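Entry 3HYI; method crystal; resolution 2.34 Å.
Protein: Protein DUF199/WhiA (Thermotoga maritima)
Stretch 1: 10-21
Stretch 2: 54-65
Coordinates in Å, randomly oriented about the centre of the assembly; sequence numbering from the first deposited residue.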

ATOM      1  N   SER A  10       2.366  -2.740  12.924  1.00 24.85           N
ATOM      2  CA  SER A  10       3.814  -2.793  13.081  1.00 24.67           C
ATOM      3  C   SER A  10       4.235  -3.575  14.320  1.00 24.53           C
ATOM      4  O   SER A  10       5.122  -4.423  14.247  1.00 24.08           O
ATOM      5  CB  SER A  10       4.373  -1.371  13.169  1.00 24.66           C
ATOM      6  OG  SER A  10       5.766  -1.354  12.925  1.00 24.60           O
ATOM      7  N   GLU A  11       3.606  -3.278  15.456  1.00 24.58           N
ATOM      8  CA  GLU A  11       3.908  -3.979  16.706  1.00 24.63           C
ATOM      9  C   GLU A  11       3.522  -5.457  16.628  1.00 24.46           C
ATOM     10  O   GLU A  11       4.186  -6.298  17.226  1.00 24.40           O
ATOM     11  CB  GLU A  11       3.208  -3.303  17.891  1.00 24.75           C
ATOM     12  CG  GLU A  11       3.560  -3.871  19.286  1.00 24.95           C
ATOM     13  CD  GLU A  11       5.016  -3.668  19.700  1.00 25.41           C
ATOM     14  OE1 GLU A  11       5.771  -2.965  18.992  1.00 25.63           O
ATOM     15  OE2 GLU A  11       5.404  -4.214  20.755  1.00 25.30           O
ATOM     16  N   GLU A  12       2.456  -5.767  15.891  1.00 24.29           N
ATOM     17  CA  GLU A  12       2.052  -7.159  15.660  1.00 24.15           C
ATOM     18  C   GLU A  12       3.124  -7.954  14.909  1.00 23.86           C
ATOM     19  O   GLU A  12       3.363  -9.123  15.214  1.00 23.70           O
ATOM     20  CB  GLU A  12       0.725  -7.224  14.901  1.00 24.19           C
ATOM     21  CG  GLU A  12      -0.484  -6.930  15.761  1.00 24.57           C
ATOM     22  CD  GLU A  12      -1.781  -7.063  14.992  1.00 25.10           C
ATOM     23  OE1 GLU A  12      -2.630  -7.879  15.403  1.00 25.69           O
ATOM     24  OE2 GLU A  12      -1.951  -6.364  13.970  1.00 25.44           O
ATOM     25  N   ILE A  13       3.755  -7.316  13.926  1.00 23.63           N
ATOM     26  CA  ILE A  13       4.907  -7.898  13.235  1.00 23.52           C
ATOM     27  C   ILE A  13       6.064  -8.111  14.208  1.00 23.32           C
ATOM     28  O   ILE A  13       6.679  -9.174  14.223  1.00 23.34           O
ATOM     29  CB  ILE A  13       5.380  -6.997  12.070  1.00 23.63           C
ATOM     30  CG1 ILE A  13       4.354  -7.006  10.937  1.00 23.94           C
ATOM     31  CG2 ILE A  13       6.735  -7.454  11.533  1.00 23.71           C
ATOM     32  CD1 ILE A  13       4.346  -5.727  10.155  1.00 24.22           C
ATOM     33  N   LYS A  14       6.351  -7.101  15.022  1.00 23.17           N
ATOM     34  CA  LYS A  14       7.462  -7.171  15.974  1.00 23.02           C
ATOM     35  C   LYS A  14       7.268  -8.231  17.066  1.00 23.15           C
ATOM     36  O   LYS A  14       8.244  -8.799  17.554  1.00 22.91           O
ATOM     37  CB  LYS A  14       7.725  -5.792  16.589  1.00 22.87           C
ATOM     38  CG  LYS A  14       8.311  -4.819  15.586  1.00 22.27           C
ATOM     39  CD  LYS A  14       8.621  -3.469  16.188  1.00 21.49           C
ATOM     40  CE  LYS A  14       9.167  -2.529  15.124  1.00 20.62           C
ATOM     41  NZ  LYS A  14       9.756  -1.296  15.697  1.00 19.64           N
ATOM     42  N   GLU A  15       6.016  -8.501  17.436  1.00 23.38           N
ATOM     43  CA  GLU A  15       5.704  -9.573  18.390  1.00 23.69           C
ATOM     44  C   GLU A  15       6.098 -10.962  17.877  1.00 23.64           C
ATOM     45  O   GLU A  15       6.492 -11.822  18.660  1.00 23.50           O
ATOM     46  CB  GLU A  15       4.215  -9.564  18.744  1.00 23.98           C
ATOM     47  CG  GLU A  15       3.813  -8.439  19.688  1.00 24.73           C
ATOM     48  CD  GLU A  15       2.318  -8.345  19.887  1.00 25.98           C
ATOM     49  OE1 GLU A  15       1.559  -8.784  18.994  1.00 27.17           O
ATOM     50  OE2 GLU A  15       1.895  -7.826  20.942  1.00 27.53           O
ATOM     51  N   GLU A  16       5.983 -11.179  16.566  1.00 23.78           N
ATOM     52  CA  GLU A  16       6.406 -12.444  15.950  1.00 23.89           C
ATOM     53  C   GLU A  16       7.913 -12.688  16.073  1.00 23.76           C
ATOM     54  O   GLU A  16       8.364 -13.831  16.014  1.00 23.66           O
ATOM     55  CB  GLU A  16       6.020 -12.494  14.464  1.00 23.95           C
ATOM     56  CG  GLU A  16       4.545 -12.746  14.197  1.00 24.46           C
ATOM     57  CD  GLU A  16       4.273 -13.235  12.778  1.00 25.08           C
ATOM     58  OE1 GLU A  16       5.035 -14.086  12.270  1.00 25.43           O
ATOM     59  OE2 GLU A  16       3.285 -12.777  12.171  1.00 25.50           O
ATOM     60  N   LEU A  17       8.682 -11.613  16.235  1.00 23.76           N
ATOM     61  CA  LEU A  17      10.140 -11.693  16.246  1.00 23.74           C
ATOM     62  C   LEU A  17      10.761 -11.875  17.634  1.00 23.85           C
ATOM     63  O   LEU A  17      11.957 -12.137  17.738  1.00 23.90           O
ATOM     64  CB  LEU A  17      10.721 -10.444  15.586  1.00 23.61           C
ATOM     65  CG  LEU A  17      10.251 -10.178  14.152  1.00 23.48           C
ATOM     66  CD1 LEU A  17      10.846  -8.879  13.627  1.00 22.85           C
ATOM     67  CD2 LEU A  17      10.610 -11.345  13.239  1.00 23.27           C
ATOM     68  N   VAL A  18       9.960 -11.751  18.688  1.00 24.07           N
ATOM     69  CA  VAL A  18      10.478 -11.778  20.062  1.00 24.26           C
ATOM     70  C   VAL A  18      11.162 -13.106  20.425  1.00 24.51           C
ATOM     71  O   VAL A  18      12.129 -13.111  21.188  1.00 24.57           O
ATOM     72  CB  VAL A  18       9.357 -11.459  21.093  1.00 24.26           C
ATOM     73  CG1 VAL A  18       9.848 -11.656  22.524  1.00 23.82           C
ATOM     74  CG2 VAL A  18       8.856 -10.037  20.902  1.00 24.20           C
ATOM     75  N   ASN A  19      10.665 -14.215  19.873  1.00 24.75           N
ATOM     76  CA  ASN A  19      11.192 -15.552  20.176  1.00 25.02           C
ATOM     77  C   ASN A  19      11.793 -16.293  18.974  1.00 25.05           C
ATOM     78  O   ASN A  19      11.952 -17.513  19.014  1.00 25.02           O
ATOM     79  CB  ASN A  19      10.095 -16.408  20.817  1.00 25.03           C
ATOM     80  CG  ASN A  19       9.685 -15.895  22.180  1.00 25.23           C
ATOM     81  OD1 ASN A  19      10.505 -15.811  23.095  1.00 25.86           O
ATOM     82  ND2 ASN A  19       8.410 -15.548  22.325  1.00 24.89           N
ATOM     83  N   VAL A  20      12.134 -15.559  17.916  1.00 25.22           N
ATOM     84  CA  VAL A  20      12.875 -16.125  16.784  1.00 25.26           C
ATOM     85  C   VAL A  20      14.188 -16.739  17.302  1.00 25.18           C
ATOM     86  O   VAL A  20      14.789 -16.200  18.226  1.00 25.11           O
ATOM     87  CB  VAL A  20      13.163 -15.040  15.709  1.00 25.29           C
ATOM     88  CG1 VAL A  20      14.262 -15.484  14.743  1.00 25.40           C
ATOM     89  CG2 VAL A  20      11.887 -14.701  14.949  1.00 25.39           C
ATOM     90  N   PRO A  21      14.623 -17.881  16.735  1.00 25.18           N
ATOM     91  CA  PRO A  21      15.856 -18.533  17.205  1.00 25.22           C
ATOM     92  C   PRO A  21      17.109 -17.644  17.301  1.00 25.08           C
ATOM     93  O   PRO A  21      17.230 -16.647  16.591  1.00 25.25           O
ATOM     94  CB  PRO A  21      16.081 -19.637  16.168  1.00 25.22           C
ATOM     95  CG  PRO A  21      14.730 -19.954  15.665  1.00 25.19           C
ATOM     96  CD  PRO A  21      13.983 -18.657  15.654  1.00 25.26           C
ATOM     97  N   HIS A  54      10.653   2.364  21.746  1.00 22.63           N
ATOM     98  CA  HIS A  54       9.218   2.654  21.755  1.00 22.40           C
ATOM     99  C   HIS A  54       8.366   1.392  21.608  1.00 22.05           C
ATOM    100  O   HIS A  54       7.140   1.461  21.668  1.00 22.10           O
ATOM    101  CB  HIS A  54       8.879   3.656  20.652  1.00 22.29           C
ATOM    102  CG  HIS A  54       9.534   4.988  20.837  1.00 22.36           C
ATOM    103  ND1 HIS A  54      10.845   5.225  20.486  1.00 22.06           N
ATOM    104  CD2 HIS A  54       9.067   6.150  21.352  1.00 22.05           C
ATOM    105  CE1 HIS A  54      11.156   6.476  20.768  1.00 22.35           C
ATOM    106  NE2 HIS A  54      10.094   7.061  21.293  1.00 22.19           N
ATOM    107  N   SER A  55       9.020   0.246  21.432  1.00 21.59           N
ATOM    108  CA  SER A  55       8.332  -1.029  21.258  1.00 21.24           C
ATOM    109  C   SER A  55       8.585  -1.956  22.445  1.00 20.95           C
ATOM    110  O   SER A  55       9.724  -2.106  22.890  1.00 20.87           O
ATOM    111  CB  SER A  55       8.809  -1.695  19.970  1.00 21.17           C
ATOM    112  OG  SER A  55       8.239  -2.980  19.809  1.00 21.25           O
ATOM    113  N   PHE A  56       7.519  -2.569  22.956  1.00 20.59           N
ATOM    114  CA  PHE A  56       7.637  -3.589  24.001  1.00 20.45           C
ATOM    115  C   PHE A  56       8.167  -4.902  23.435  1.00 20.23           C
ATOM    116  O   PHE A  56       8.901  -5.616  24.115  1.00 20.18           O
ATOM    117  CB  PHE A  56       6.297  -3.826  24.700  1.00 20.41           C
ATOM    118  CG  PHE A  56       5.902  -2.716  25.629  1.00 20.67           C
ATOM    119  CD1 PHE A  56       4.898  -1.818  25.279  1.00 20.48           C
ATOM    120  CD2 PHE A  56       6.542  -2.560  26.849  1.00 20.35           C
ATOM    121  CE1 PHE A  56       4.539  -0.793  26.137  1.00 20.29           C
ATOM    122  CE2 PHE A  56       6.188  -1.534  27.708  1.00 20.30           C
ATOM    123  CZ  PHE A  56       5.188  -0.649  27.351  1.00 20.25           C
ATOM    124  N   ALA A  57       7.787  -5.222  22.200  1.00 20.02           N
ATOM    125  CA  ALA A  57       8.335  -6.389  21.507  1.00 19.94           C
ATOM    126  C   ALA A  57       9.852  -6.255  21.370  1.00 19.88           C
ATOM    127  O   ALA A  57      10.592  -7.200  21.648  1.00 19.73           O
ATOM    128  CB  ALA A  57       7.693  -6.550  20.137  1.00 19.87           C
ATOM    129  N   ALA A  58      10.302  -5.075  20.950  1.00 19.88           N
ATOM    130  CA  ALA A  58      11.734  -4.773  20.847  1.00 19.99           C
ATOM    131  C   ALA A  58      12.442  -4.872  22.201  1.00 19.98           C
ATOM    132  O   ALA A  58      13.542  -5.408  22.287  1.00 19.87           O
ATOM    133  CB  ALA A  58      11.946  -3.392  20.244  1.00 19.87           C
ATOM    134  N   SER A  59      11.802  -4.363  23.251  1.00 20.20           N
ATOM    135  CA  SER A  59      12.373  -4.398  24.602  1.00 20.42           C
ATOM    136  C   SER A  59      12.554  -5.834  25.093  1.00 20.52           C
ATOM    137  O   SER A  59      13.580  -6.168  25.687  1.00 20.52           O
ATOM    138  CB  SER A  59      11.487  -3.628  25.588  1.00 20.44           C
ATOM    139  OG  SER A  59      11.209  -2.318  25.121  1.00 20.59           O
ATOM    140  N   ARG A  60      11.554  -6.673  24.840  1.00 20.69           N
ATOM    141  CA  ARG A  60      11.603  -8.086  25.219  1.00 20.88           C
ATOM    142  C   ARG A  60      12.654  -8.873  24.439  1.00 20.94           C
ATOM    143  O   ARG A  60      13.296  -9.766  24.991  1.00 20.98           O
ATOM    144  CB  ARG A  60      10.237  -8.737  25.023  1.00 20.82           C
ATOM    145  CG  ARG A  60       9.201  -8.276  26.023  1.00 21.29           C
ATOM    146  CD  ARG A  60       8.018  -9.220  26.059  1.00 21.60           C
ATOM    147  NE  ARG A  60       7.169  -8.944  27.212  1.00 21.88           N
ATOM    148  CZ  ARG A  60       6.150  -8.090  27.231  1.00 21.25           C
ATOM    149  NH1 ARG A  60       5.812  -7.400  26.149  1.00 21.68           N
ATOM    150  NH2 ARG A  60       5.460  -7.928  28.352  1.00 20.69           N
ATOM    151  N   ARG A  61      12.814  -8.552  23.160  1.00 20.97           N
ATOM    152  CA  ARG A  61      13.856  -9.167  22.346  1.00 21.18           C
ATOM    153  C   ARG A  61      15.242  -8.803  22.866  1.00 21.26           C
ATOM    154  O   ARG A  61      16.120  -9.662  22.948  1.00 21.56           O
ATOM    155  CB  ARG A  61      13.726  -8.741  20.879  1.00 21.09           C
ATOM    156  CG  ARG A  61      14.698  -9.439  19.938  1.00 21.22           C
ATOM    157  CD  ARG A  61      14.411 -10.925  19.857  1.00 21.43           C
ATOM    158  NE  ARG A  61      15.294 -11.611  18.919  1.00 21.49           N
ATOM    159  CZ  ARG A  61      15.365 -12.930  18.773  1.00 21.10           C
ATOM    160  NH1 ARG A  61      14.605 -13.728  19.513  1.00 21.57           N
ATOM    161  NH2 ARG A  61      16.209 -13.450  17.891  1.00 20.71           N
ATOM    162  N   LEU A  62      15.429  -7.530  23.207  1.00 21.30           N
ATOM    163  CA  LEU A  62      16.697  -7.056  23.758  1.00 21.42           C
ATOM    164  C   LEU A  62      17.045  -7.799  25.041  1.00 21.48           C
ATOM    165  O   LEU A  62      18.201  -8.166  25.253  1.00 21.62           O
ATOM    166  CB  LEU A  62      16.642  -5.549  24.027  1.00 21.47           C
ATOM    167  CG  LEU A  62      17.921  -4.884  24.542  1.00 21.33           C
ATOM    168  CD1 LEU A  62      19.058  -5.037  23.539  1.00 21.47           C
ATOM    169  CD2 LEU A  62      17.679  -3.414  24.872  1.00 21.07           C
ATOM    170  N   LEU A  63      16.046  -8.017  25.893  1.00 21.42           N
ATOM    171  CA  LEU A  63      16.254  -8.756  27.135  1.00 21.44           C
ATOM    172  C   LEU A  63      16.626 -10.209  26.861  1.00 21.48           C
ATOM    173  O   LEU A  63      17.482 -10.771  27.547  1.00 21.46           O
ATOM    174  CB  LEU A  63      15.016  -8.689  28.039  1.00 21.33           C
ATOM    175  CG  LEU A  63      14.671  -7.331  28.661  1.00 21.27           C
ATOM    176  CD1 LEU A  63      13.481  -7.481  29.614  1.00 21.39           C
ATOM    177  CD2 LEU A  63      15.857  -6.711  29.384  1.00 20.61           C
ATOM    178  N   ASN A  64      15.991 -10.812  25.859  1.00 21.61           N
ATOM    179  CA  ASN A  64      16.306 -12.192  25.482  1.00 21.80           C
ATOM    180  C   ASN A  64      17.718 -12.349  24.906  1.00 22.06           C
ATOM    181  O   ASN A  64      18.372 -13.370  25.130  1.00 22.29           O
ATOM    182  CB  ASN A  64      15.273 -12.734  24.493  1.00 21.67           C
ATOM    183  CG  ASN A  64      13.888 -12.906  25.114  1.00 21.22           C
ATOM    184  OD1 ASN A  64      13.726 -12.884  26.334  1.00 20.10           O
ATOM    185  ND2 ASN A  64      12.883 -13.090  24.262  1.00 19.67           N
ATOM    186  N   LEU A  65      18.182 -11.345  24.166  1.00 22.23           N
ATOM    187  CA  LEU A  65      19.550 -11.340  23.632  1.00 22.48           C
ATOM    188  C   LEU A  65      20.581 -11.249  24.750  1.00 22.50           C
ATOM    189  O   LEU A  65      21.570 -11.984  24.756  1.00 22.56           O
ATOM    190  CB  LEU A  65      19.747 -10.174  22.653  1.00 22.52           C
ATOM    191  CG  LEU A  65      19.497 -10.415  21.157  1.00 22.71           C
ATOM    192  CD1 LEU A  65      18.605 -11.604  20.907  1.00 23.15           C
ATOM    193  CD2 LEU A  65      18.900  -9.162  20.527  1.00 22.15           C
TER

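What does Val18 contribute, given that it loses more surface to the other stretch than any other residue? Its CA-to-CB bond points away from the second stretch, yet the backbone comes so close, with Val18 CA 4.8 Å from Arg61 CA, that both methyls still find partners. Val18 CG2 lies 3.8 Å from Ala57 CB and 3.4 Å from Ala57 O, while Val18 CG1 is 3.9 Å from Arg60 CB. Its carbonyl does the polar work: Val18 O accepts hydrogen bonds from Arg61 NH1 at 3.1 Å and from Asn64 ND2 at 3.2 Å. A branched side chain suits this place, because its two methyls reach back to the helix on which the backbone already rests, CG2 to Ala57 and CG1 to Arg60.

How does Arg61 reach the turn that runs from Leu17 to Val20? Its CA-to-CB bond points sideways, but the chain, with chi1 t, chi2 p and chi3 t, carries the guanidinium to the first stretch. There Arg61 NH1 donates to Val20 O at 2.8 Å as well as to Val18 O, and Arg61 NH2 adds a weak bond to Val20 O at 3.1 Å. Both acceptors lie at the edge of the guanidinium, near its plane, where its N-H groups point; Leu17 O sits over one face. Arginine suits the position because one planar group can serve several backbone carbonyls, and its remaining donors need not go unpaired in a buried site: NE and NH2 are also hydrogen-bonded elsewhere in the structure.

Why is Ala57 so small where the two helices run nearly parallel, at 19° with axes 8.6 Å apart at closest approach? Its methyl points toward the first stretch and already touches its backbone, Ala57 CB lying 3.5 Å from Lys14 O and 3.7 Å from Glu15 N. It also meets a side chain, with Ala57 CB 3.6 Å from Lys14 CB. The fit leaves the methyl tucked closely against the first helix, and Ala57 is buried there.

What secures the start of the second helix? Glu11, with chi1 t and chi2 p, brings its carboxylate to the helix N terminus, where backbone N-H groups lack partners within the helix. Glu11 OE2 accepts from Ala57 N at 3.0 Å, and Glu11 OE1 accepts from Ser55 OG at 2.6 Å. Serine suits the N-cap because its hydroxyl works both ways: while donating to Glu11, Ser55 OG accepts the capping bond from Ala58 N at 3.2 Å. Carboxylate and hydroxyl thus satisfy neighbouring amides of the first turn and tie it to the first helix.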